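Local atomic coordinates of glutamate--tRNA ligase (Methanothermobacter thermautotrophicus, PDB entry 3AII), a protein that acts as a non-discriminating glutamyl-tRNA synthetase, activating glutamate with ATP as Glu-AMP and then transferring it to the acceptor end of tRNA. Residues F276-D281 / E301-L306; A408-L413 / E445-G450; L440-E445 / I491-A496. One frame throughout, in Å; residues are numbered along the deposited sequence. Where two conformers were deposited one is given.

Interaction 1 of 3, residues F276-D281 / E301-L306; sequences FSVAVD and EKQEYL
L306 reaches from the helix segment 301-306 into a hollow on the segment 276-281, bounded by F276 and A279. Its two methyl groups divide the work. CD1 settles 3.6 Å from A279 CB and lies equally close to F276 CA, while CD2 meets the rim of the F276 ring, 3.8 Å from F276 CD1. The ring is therefore touched at its edge, in its own plane, and the two side chains cross at roughly a right angle. F276 leaves its backbone pointing away from the neighbouring helix; with CG anti to the backbone N (chi1 -179°), its ring presents the CD1 edge to L306. One ring face is packed within its own helix by V280 CG2, 3.7 Å above the plane. L306 was modelled in two conformers, of which this is one, so the fit may allow some movement.

Next to this apolar pocket, Q303 lays an extended chain obliquely across V278. Q303 OE1 lies 3.7 Å from V278 CG1, the methyl that stands anti to the backbone N, and Q303 NE2 passes 4.1 Å from A279 CB. The amide is buried, and N275 ND2, from an earlier turn of the same helix as V278, hydrogen-bonds OE1; this bond links the two helices and helps set the turn of the carboxamide. Small A279 marks the closest backbone approach, its CA 6.0 Å from Q303 CA.

Around the pair, F276 also packs on Y175 and T179 of helix 172-184, and L306 on L182. The segment axes approach to 9.5 Å and cross at -55°, close to the roughly -50° common for ridges-into-grooves packing of helices, here within the Rossmann-type catalytic domain of a class I aminoacyl-tRNA synthetase.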
# COMPACT_ATOMS: atom_id res chain seq x y z
N PHE A 276 18.71 2.77 -17.74
CA PHE A 276 19.63 3.87 -17.99
C PHE A 276 19.45 4.98 -16.95
O PHE A 276 20.42 5.42 -16.32
CB PHE A 276 19.47 4.45 -19.41
CG PHE A 276 20.44 5.59 -19.71
CD1 PHE A 276 21.78 5.34 -19.93
CD2 PHE A 276 19.99 6.90 -19.75
CE1 PHE A 276 22.67 6.40 -20.19
CE2 PHE A 276 20.85 7.96 -19.98
CZ PHE A 276 22.20 7.71 -20.24
N SER A 277 18.22 5.47 -16.80
CA SER A 277 18.00 6.58 -15.88
C SER A 277 18.31 6.19 -14.43
O SER A 277 18.84 7.01 -13.69
CB SER A 277 16.58 7.12 -15.99
OG SER A 277 15.64 6.10 -15.65
N VAL A 278 18.03 4.94 -14.06
CA VAL A 278 18.30 4.48 -12.70
C VAL A 278 19.82 4.49 -12.43
O VAL A 278 20.28 5.00 -11.40
CB VAL A 278 17.69 3.08 -12.43
CG1 VAL A 278 18.27 2.45 -11.17
CG2 VAL A 278 16.19 3.18 -12.33
N ALA A 279 20.59 3.92 -13.35
CA ALA A 279 22.04 3.88 -13.18
C ALA A 279 22.64 5.28 -13.13
O ALA A 279 23.47 5.57 -12.27
CB ALA A 279 22.69 3.09 -14.32
N VAL A 280 22.24 6.14 -14.06
CA VAL A 280 22.75 7.50 -14.07
C VAL A 280 22.42 8.23 -12.76
O VAL A 280 23.28 8.91 -12.16
CB VAL A 280 22.22 8.30 -15.30
CG1 VAL A 280 22.55 9.79 -15.16
CG2 VAL A 280 22.82 7.75 -16.60
N ASP A 281 21.18 8.10 -12.30
CA ASP A 281 20.75 8.80 -11.10
C ASP A 281 21.35 8.20 -9.83
O ASP A 281 21.74 8.94 -8.93
CB ASP A 281 19.23 8.85 -11.02
CG ASP A 281 18.65 9.83 -12.02
OD1 ASP A 281 19.43 10.60 -12.63
OD2 ASP A 281 17.42 9.80 -12.21
N GLU A 301 22.45 -6.71 -13.86
CA GLU A 301 23.36 -7.13 -14.91
C GLU A 301 23.38 -6.14 -16.08
O GLU A 301 24.43 -5.88 -16.66
CB GLU A 301 22.96 -8.52 -15.43
CG GLU A 301 23.22 -9.66 -14.47
CD GLU A 301 22.74 -10.99 -15.02
OE1 GLU A 301 23.44 -11.57 -15.87
OE2 GLU A 301 21.66 -11.45 -14.60
N LYS A 302 22.22 -5.60 -16.43
CA LYS A 302 22.16 -4.63 -17.52
C LYS A 302 22.88 -3.33 -17.15
O LYS A 302 23.67 -2.80 -17.93
CB LYS A 302 20.70 -4.33 -17.88
CG LYS A 302 19.95 -5.54 -18.43
CD LYS A 302 18.48 -5.20 -18.66
CE LYS A 302 17.76 -6.36 -19.34
NZ LYS A 302 16.30 -6.09 -19.45
N GLN A 303 22.59 -2.82 -15.96
CA GLN A 303 23.18 -1.56 -15.52
C GLN A 303 24.70 -1.63 -15.35
O GLN A 303 25.41 -0.66 -15.59
CB GLN A 303 22.53 -1.12 -14.21
CG GLN A 303 21.03 -0.90 -14.35
CD GLN A 303 20.39 -0.51 -13.03
OE1 GLN A 303 19.18 -0.67 -12.85
NE2 GLN A 303 21.19 0.00 -12.11
N GLU A 304 25.19 -2.79 -14.92
CA GLU A 304 26.63 -2.97 -14.75
C GLU A 304 27.44 -2.52 -15.98
O GLU A 304 28.51 -1.94 -15.85
CB GLU A 304 26.94 -4.42 -14.36
CG GLU A 304 26.56 -4.75 -12.92
CD GLU A 304 26.71 -6.22 -12.58
OE1 GLU A 304 27.03 -7.03 -13.49
OE2 GLU A 304 26.52 -6.57 -11.40
N TYR A 305 26.90 -2.75 -17.18
CA TYR A 305 27.58 -2.33 -18.41
C TYR A 305 27.70 -0.82 -18.54
O TYR A 305 28.69 -0.31 -19.07
CB TYR A 305 26.86 -2.89 -19.64
CG TYR A 305 27.06 -4.38 -19.82
CD1 TYR A 305 26.13 -5.29 -19.34
CD2 TYR A 305 28.19 -4.87 -20.46
CE1 TYR A 305 26.32 -6.64 -19.48
CE2 TYR A 305 28.38 -6.22 -20.62
CZ TYR A 305 27.45 -7.10 -20.13
OH TYR A 305 27.64 -8.45 -20.28
N LEU A 306 26.68 -0.12 -18.07
CA LEU A 306 26.69 1.34 -18.09
C LEU A 306 27.76 1.88 -17.17
O LEU A 306 28.55 2.74 -17.57
CB LEU A 306 25.34 1.88 -17.62
CG LEU A 306 24.17 1.83 -18.58
CD1 LEU A 306 22.93 2.34 -17.86
CD2 LEU A 306 24.46 2.68 -19.80

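Interaction 2 of 3, residues A408-L413 / E445-G450; sequences ADPVKL and EVYLPG
Strands 410-413 and 445-449 run antiparallel, their segment axes 4.3 Å apart, and four nearly straight backbone hydrogen bonds join the hydrogen-bonded pairs V411-L448 and L413-V446. Beyond the ladder G450 N reaches A408 O at 3.3 Å and, weakly, D409 O. On one face the non-hydrogen-bonded pair K412-Y447 dominates. K412, extended throughout, climbs obliquely across the phenol: K412 CB lies 3.6 Å from Y447 CE2, K412 CG stands over one ring face and K412 CD nears the hydroxyl. Its ammonium ends in a long, weak salt bridge, K412 NZ to E445 OE1 at 3.3 Å. P410 CB adds an oblique contact, 3.8 Å from Y447 CD2. A serine in place of Y447 would take the ring from P410 CB and from the K412 methylenes that lie across it, and would probably leave the lysine less well ordered. On the other face L413 and L448 cross at a right angle, CD1 to CD1 at 3.8 Å. Within the anticodon-binding region, strand 445-449 has strand 489-495 as its other neighbour; L413, V446 and L448 pack on L473 of strand 472-477, while P410 and Y447 touch V515 of strand 511-516.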
# COMPACT_ATOMS: atom_id res chain seq x y z
N ALA A 408 -25.60 -5.70 14.04
CA ALA A 408 -25.82 -5.77 12.59
C ALA A 408 -27.16 -6.45 12.30
O ALA A 408 -27.52 -7.40 12.98
CB ALA A 408 -24.71 -6.55 11.96
N ASP A 409 -27.86 -5.99 11.26
CA ASP A 409 -29.14 -6.58 10.85
C ASP A 409 -30.01 -6.90 12.06
O ASP A 409 -30.42 -8.04 12.28
CB ASP A 409 -28.91 -7.83 10.00
CG ASP A 409 -28.27 -7.51 8.66
OD1 ASP A 409 -28.49 -6.39 8.13
OD2 ASP A 409 -27.55 -8.37 8.13
N PRO A 410 -30.31 -5.87 12.85
CA PRO A 410 -30.89 -6.09 14.17
C PRO A 410 -32.35 -6.54 14.09
O PRO A 410 -33.08 -6.20 13.16
CB PRO A 410 -30.79 -4.72 14.83
CG PRO A 410 -30.83 -3.76 13.67
CD PRO A 410 -30.06 -4.44 12.59
N VAL A 411 -32.73 -7.35 15.07
CA VAL A 411 -34.14 -7.66 15.26
C VAL A 411 -34.59 -7.03 16.58
O VAL A 411 -33.91 -7.12 17.60
CB VAL A 411 -34.42 -9.16 15.22
CG1 VAL A 411 -33.53 -9.90 16.19
CG2 VAL A 411 -35.90 -9.44 15.50
N LYS A 412 -35.73 -6.34 16.54
CA LYS A 412 -36.21 -5.64 17.72
C LYS A 412 -37.12 -6.59 18.48
O LYS A 412 -38.11 -7.07 17.93
CB LYS A 412 -36.96 -4.37 17.35
CG LYS A 412 -37.34 -3.51 18.53
CD LYS A 412 -38.04 -2.23 18.10
CE LYS A 412 -38.29 -1.31 19.29
NZ LYS A 412 -39.12 -0.13 18.92
N LEU A 413 -36.78 -6.85 19.74
CA LEU A 413 -37.48 -7.85 20.53
C LEU A 413 -37.80 -7.33 21.93
O LEU A 413 -36.95 -6.73 22.60
CB LEU A 413 -36.65 -9.12 20.65
CG LEU A 413 -36.38 -9.88 19.35
CD1 LEU A 413 -35.25 -10.90 19.50
CD2 LEU A 413 -37.67 -10.56 18.91
N GLU A 445 -37.56 -3.30 25.51
CA GLU A 445 -37.20 -3.79 24.18
C GLU A 445 -35.71 -3.67 23.93
O GLU A 445 -35.06 -2.74 24.42
CB GLU A 445 -37.96 -3.02 23.10
CG GLU A 445 -39.44 -3.38 22.99
CD GLU A 445 -40.15 -2.54 21.95
OE1 GLU A 445 -39.95 -1.31 21.94
OE2 GLU A 445 -40.91 -3.12 21.14
N VAL A 446 -35.17 -4.60 23.16
CA VAL A 446 -33.76 -4.54 22.75
C VAL A 446 -33.63 -4.85 21.28
O VAL A 446 -34.51 -5.46 20.67
CB VAL A 446 -32.88 -5.54 23.52
CG1 VAL A 446 -32.93 -5.27 25.00
CG2 VAL A 446 -33.30 -7.01 23.22
N TYR A 447 -32.51 -4.43 20.70
CA TYR A 447 -32.12 -4.91 19.38
C TYR A 447 -31.06 -5.99 19.54
O TYR A 447 -30.07 -5.79 20.25
CB TYR A 447 -31.55 -3.76 18.55
CG TYR A 447 -32.57 -2.74 18.11
CD1 TYR A 447 -32.67 -1.51 18.75
CD2 TYR A 447 -33.40 -2.98 17.01
CE1 TYR A 447 -33.59 -0.56 18.34
CE2 TYR A 447 -34.33 -2.03 16.60
CZ TYR A 447 -34.41 -0.82 17.26
OH TYR A 447 -35.31 0.14 16.85
N LEU A 448 -31.27 -7.14 18.91
CA LEU A 448 -30.25 -8.18 18.86
C LEU A 448 -29.75 -8.35 17.43
O LEU A 448 -30.51 -8.19 16.48
CB LEU A 448 -30.80 -9.53 19.32
CG LEU A 448 -31.36 -9.65 20.73
CD1 LEU A 448 -31.74 -11.11 21.02
CD2 LEU A 448 -30.35 -9.16 21.73
N PRO A 449 -28.46 -8.69 17.28
CA PRO A 449 -27.95 -8.96 15.94
C PRO A 449 -28.68 -10.14 15.33
O PRO A 449 -28.75 -11.19 15.95
CB PRO A 449 -26.47 -9.31 16.18
CG PRO A 449 -26.38 -9.68 17.63
CD PRO A 449 -27.46 -8.91 18.34
N GLY A 450 -29.24 -9.95 14.14
CA GLY A 450 -30.14 -10.95 13.58
C GLY A 450 -29.48 -12.13 12.89
O GLY A 450 -30.13 -13.16 12.70

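Interaction 3 of 3, residues L440-E445 / I491-A496; sequences LELRGE and IHWVPA
The six-membered end of the W493 indole is the bump, and L440 and L442, two residues apart on one strand, form the hollow that takes it. W493 CH2 pushes in between their CB atoms, 3.8 Å from L440 CB and 4.0 Å from L442 CB. Tip to tip with the indole, L440 sets CD1 over one face, 3.9 Å above the plane and offset toward the rim. With CG in the crowded position between backbone N and carbonyl carbon (chi1 62°), the W493 indole is turned toward L440 and L442, while NE1, at the other end of this buried ring, hydrogen-bonds I461 O. P495 supplies a second bump: its ring lies against the backbone at E441, with P495 CB 3.5 Å from E441 O, and flanks L440 as well. Farther on, A496 CB nestles 3.6 Å from E445 CB, and A496 N hydrogen-bonds E445 O at 3.0 Å, approaching from above the carbonyl plane. Side chains rather than a backbone ladder thus join L440-L442 to the other segment. F405 of strand 402-408 meets W493, its ring turned about 45°, and also touches L440. Strand 437-442 pairs with strand 422-427, whereas strand 489-495 runs between strands 445-449 and 456-460.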
# COMPACT_ATOMS: atom_id res chain seq x y z
N LEU A 440 -25.94 1.03 30.22
CA LEU A 440 -27.00 0.62 29.32
C LEU A 440 -28.24 0.34 30.13
O LEU A 440 -28.20 -0.44 31.09
CB LEU A 440 -26.60 -0.65 28.58
CG LEU A 440 -25.35 -0.53 27.70
CD1 LEU A 440 -25.10 -1.79 26.92
CD2 LEU A 440 -25.51 0.64 26.76
N GLU A 441 -29.34 0.97 29.76
CA GLU A 441 -30.57 0.84 30.51
C GLU A 441 -31.52 -0.14 29.80
O GLU A 441 -32.12 0.20 28.77
CB GLU A 441 -31.25 2.20 30.67
CG GLU A 441 -30.38 3.26 31.33
CD GLU A 441 -30.36 3.17 32.85
OE1 GLU A 441 -30.95 2.21 33.42
OE2 GLU A 441 -29.76 4.08 33.47
N LEU A 442 -31.64 -1.34 30.34
CA LEU A 442 -32.57 -2.32 29.80
C LEU A 442 -33.94 -2.09 30.44
O LEU A 442 -34.09 -2.23 31.65
CB LEU A 442 -32.05 -3.73 30.12
CG LEU A 442 -33.07 -4.84 29.85
CD1 LEU A 442 -33.33 -4.93 28.36
CD2 LEU A 442 -32.57 -6.18 30.40
N ARG A 443 -34.93 -1.72 29.62
CA ARG A 443 -36.24 -1.33 30.16
C ARG A 443 -37.36 -2.22 29.65
O ARG A 443 -38.32 -2.49 30.38
CB ARG A 443 -36.57 0.13 29.79
CG ARG A 443 -35.83 1.18 30.59
CD ARG A 443 -36.24 2.58 30.15
NE ARG A 443 -37.64 2.86 30.43
CZ ARG A 443 -38.26 3.99 30.08
NH1 ARG A 443 -37.59 4.94 29.44
NH2 ARG A 443 -39.54 4.17 30.37
N GLY A 444 -37.27 -2.63 28.40
CA GLY A 444 -38.26 -3.53 27.83
C GLY A 444 -37.84 -4.15 26.50
O GLY A 444 -37.76 -5.36 26.38
N GLU A 445 -37.56 -3.30 25.51
CA GLU A 445 -37.20 -3.79 24.18
C GLU A 445 -35.71 -3.67 23.93
O GLU A 445 -35.06 -2.74 24.42
CB GLU A 445 -37.96 -3.02 23.10
CG GLU A 445 -39.44 -3.38 22.99
CD GLU A 445 -40.15 -2.54 21.95
OE1 GLU A 445 -39.95 -1.31 21.94
OE2 GLU A 445 -40.91 -3.12 21.14
N ILE A 491 -24.52 -12.83 23.93
CA ILE A 491 -24.90 -12.05 22.76
C ILE A 491 -24.84 -10.56 23.10
O ILE A 491 -25.23 -10.15 24.20
CB ILE A 491 -26.30 -12.45 22.20
CG1 ILE A 491 -26.50 -11.88 20.79
CG2 ILE A 491 -27.42 -12.00 23.12
CD1 ILE A 491 -27.70 -12.47 20.05
N HIS A 492 -24.34 -9.76 22.17
CA HIS A 492 -24.36 -8.32 22.38
C HIS A 492 -25.75 -7.81 22.02
O HIS A 492 -26.56 -8.54 21.42
CB HIS A 492 -23.24 -7.59 21.61
CG HIS A 492 -23.24 -7.82 20.13
ND1 HIS A 492 -22.92 -9.04 19.58
CD2 HIS A 492 -23.45 -6.98 19.10
CE1 HIS A 492 -22.97 -8.94 18.26
NE2 HIS A 492 -23.29 -7.70 17.94
N TRP A 493 -26.05 -6.58 22.42
CA TRP A 493 -27.42 -6.08 22.40
C TRP A 493 -27.43 -4.57 22.57
O TRP A 493 -26.47 -3.98 23.07
CB TRP A 493 -28.25 -6.76 23.51
CG TRP A 493 -27.71 -6.46 24.88
CD1 TRP A 493 -26.61 -7.03 25.48
CD2 TRP A 493 -28.20 -5.48 25.79
NE1 TRP A 493 -26.42 -6.46 26.74
CE2 TRP A 493 -27.38 -5.51 26.94
CE3 TRP A 493 -29.28 -4.58 25.76
CZ2 TRP A 493 -27.59 -4.66 28.03
CZ3 TRP A 493 -29.49 -3.75 26.85
CH2 TRP A 493 -28.65 -3.80 27.97
N VAL A 494 -28.51 -3.94 22.12
CA VAL A 494 -28.67 -2.49 22.23
C VAL A 494 -30.06 -2.15 22.77
O VAL A 494 -31.07 -2.62 22.24
CB VAL A 494 -28.50 -1.82 20.86
CG1 VAL A 494 -28.61 -0.30 21.00
CG2 VAL A 494 -27.14 -2.20 20.22
N PRO A 495 -30.13 -1.34 23.85
CA PRO A 495 -31.43 -0.89 24.36
C PRO A 495 -32.22 -0.19 23.26
O PRO A 495 -31.66 0.66 22.56
CB PRO A 495 -31.05 0.12 25.45
CG PRO A 495 -29.66 -0.23 25.86
CD PRO A 495 -29.00 -0.85 24.65
N ALA A 496 -33.49 -0.52 23.09
CA ALA A 496 -34.23 0.00 21.95
C ALA A 496 -34.43 1.52 22.01
O ALA A 496 -34.40 2.20 20.98
CB ALA A 496 -35.56 -0.70 21.81

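In the fold
Along the chain interaction 1 closes before the other two open, and in space it stands apart: its centre is about 64 Å from that of interaction 2 and about 68 Å from that of interaction 3, across the centre of the molecule. It belongs to the catalytic domain, they to the anticodon-binding part of this elongated enzyme. Interactions 2 and 3 are closely knit, their centres about 9 Å apart and their segments alternating in sequence. They share E445, and strands 445-449 and 489-495 are neighbours in one sheet, where Y447 N probably hydrogen-bonds V494 O. Such separation suits an enzyme that probably meets the acceptor end and the anticodon of one tRNA at once.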